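Local atomic coordinates of cellulase IBT99 (Metagenomes, PDB entry 6WBT), a protein that probably hydrolyses 6-phospho-alpha-glucosides as a family 4 glycoside hydrolase, using NAD and a manganese ion. Residues Leu185-Lys188 and Leu189-Glu193. Numbering follows the deposited sequence.
Sequences LDCK and LEDIE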
loop_
_atom_site.group_PDB
_atom_site.type_symbol
_atom_site.label_atom_id
_atom_site.label_comp_id
_atom_site.label_asym_id
_atom_site.label_seq_id
_atom_site.Cartn_x
_atom_site.Cartn_y
_atom_site.Cartn_z
ATOM N N LEU A 185 7.781 39.828 -2.312
ATOM C CA LEU A 185 6.792 40.157 -3.328
ATOM C C LEU A 185 6.066 41.466 -3.052
ATOM O O LEU A 185 5.226 41.868 -3.864
ATOM C CB LEU A 185 5.766 39.027 -3.439
ATOM C CG LEU A 185 6.329 37.620 -3.627
ATOM C CD1 LEU A 185 5.316 36.590 -3.166
ATOM C CD2 LEU A 185 6.714 37.385 -5.077
ATOM N N ASP A 186 6.371 42.133 -1.937
ATOM C CA ASP A 186 5.607 43.292 -1.476
ATOM C C ASP A 186 4.123 42.944 -1.380
ATOM O O ASP A 186 3.244 43.737 -1.726
ATOM C CB ASP A 186 5.851 44.509 -2.373
ATOM C CG ASP A 186 5.423 45.810 -1.722
ATOM O OD1 ASP A 186 4.735 46.612 -2.388
ATOM O OD2 ASP A 186 5.760 46.022 -0.537
ATOM N N CYS A 187 3.854 41.728 -0.913
ATOM C CA CYS A 187 2.513 41.190 -0.741
ATOM C C CYS A 187 2.177 41.129 0.742
ATOM O O CYS A 187 3.050 40.904 1.584
ATOM C CB CYS A 187 2.407 39.788 -1.356
ATOM S SG CYS A 187 0.786 38.987 -1.217
ATOM N N LYS A 188 0.903 41.332 1.057
ATOM C CA LYS A 188 0.443 41.259 2.435
ATOM C C LYS A 188 0.338 39.805 2.882
ATOM O O LYS A 188 -0.079 38.933 2.114
ATOM C CB LYS A 188 -0.906 41.965 2.579
ATOM C CG LYS A 188 -0.875 43.415 2.110
ATOM C CD LYS A 188 0.187 44.209 2.859
ATOM C CE LYS A 188 0.540 45.507 2.144
ATOM N NZ LYS A 188 1.747 45.367 1.278
ATOM N N LEU A 189 0.725 39.549 4.137
ATOM C CA LEU A 189 0.775 38.179 4.638
ATOM C C LEU A 189 -0.603 37.529 4.655
ATOM O O LEU A 189 -0.711 36.303 4.530
ATOM C CB LEU A 189 1.391 38.154 6.037
ATOM C CG LEU A 189 1.635 36.780 6.666
ATOM C CD1 LEU A 189 2.611 35.970 5.828
ATOM C CD2 LEU A 189 2.139 36.920 8.093
ATOM N N GLU A 190 -1.663 38.327 4.805
ATOM C CA GLU A 190 -3.010 37.771 4.742
ATOM C C GLU A 190 -3.296 37.152 3.380
ATOM O O GLU A 190 -4.039 36.169 3.288
ATOM C CB GLU A 190 -4.047 38.852 5.057
ATOM C CG GLU A 190 -3.929 39.470 6.445
ATOM C CD GLU A 190 -3.025 40.689 6.474
ATOM O OE1 GLU A 190 -1.908 40.621 5.920
ATOM O OE2 GLU A 190 -3.437 41.720 7.046
ATOM N N ASP A 191 -2.711 37.701 2.317
ATOM C CA ASP A 191 -2.989 37.233 0.966
ATOM C C ASP A 191 -2.108 36.065 0.546
ATOM O O ASP A 191 -2.242 35.591 -0.589
ATOM C CB ASP A 191 -2.821 38.383 -0.031
ATOM C CG ASP A 191 -3.605 39.619 0.365
ATOM O OD1 ASP A 191 -4.666 39.476 1.007
ATOM O OD2 ASP A 191 -3.157 40.738 0.033
ATOM N N ILE A 192 -1.221 35.597 1.415
ATOM C CA ILE A 192 -0.287 34.533 1.069
ATOM C C ILE A 192 -0.902 33.192 1.443
ATOM O O ILE A 192 -1.700 33.080 2.381
ATOM C CB ILE A 192 1.085 34.753 1.747
ATOM C CG1 ILE A 192 2.224 34.353 0.806
ATOM C CG2 ILE A 192 1.187 33.981 3.056
ATOM C CD1 ILE A 192 2.342 35.227 -0.428
ATOM N N GLU A 193 -0.539 32.168 0.673
ATOM C CA GLU A 193 -0.987 30.801 0.907
ATOM C C GLU A 193 -0.131 29.882 0.051
ATOM O O GLU A 193 0.093 30.163 -1.130
ATOM C CB GLU A 193 -2.475 30.625 0.576
ATOM C CG GLU A 193 -2.926 29.175 0.522
ATOM C CD GLU A 193 -4.434 29.024 0.437
ATOM O OE1 GLU A 193 -5.147 29.654 1.247
ATOM O OE2 GLU A 193 -4.907 28.265 -0.436
#
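K188 leads into a short 3-10 turn and meets D191 at the far end of it. The turn, residues 189-191, ends the connection from helix 173-184 to strand 192-197. The helix closes with a Schellman motif in which D186 is the C-prime residue with positive phi. The backbone N of D191 donates to K188 O at 2.9 Å, the i to i+3 bond of a 3-10 turn. The bond is bent, 140° at the hydrogen. A second bond of the same spacing follows, from I192 N to L189 O.

The side chains of K188 and D191 run side by side and point the same way. D191 OD2 lies 3.6 Å from K188 CB, beside the base of the lysine chain. The lysine bends at chi2 (-57°) and again at chi4, and the amino group swings clear of the turn. NZ therefore stays 6.9 Å from D191 OD2, and the opposite charges do not touch. E190 OE1 also reaches K188 CB, at 3.7 Å.

C187, just before the turn, is buried and forms a disulfide with C210. This ties the turn to strand 202-210, the antiparallel partner of strand 192-197. D191 adds a backbone hydrogen bond to K211. I192 CD1 touches both C187 SG, at 4.1 Å, and L185 CD1. The L185 side chain also packs on helix 216-226. The bound glucose 6-phosphate is about 13 Å from the side chain of L189. C187 holds SG anti to its own backbone N (chi1 180°). This places the sulfur 3.8 Å from D191 CB.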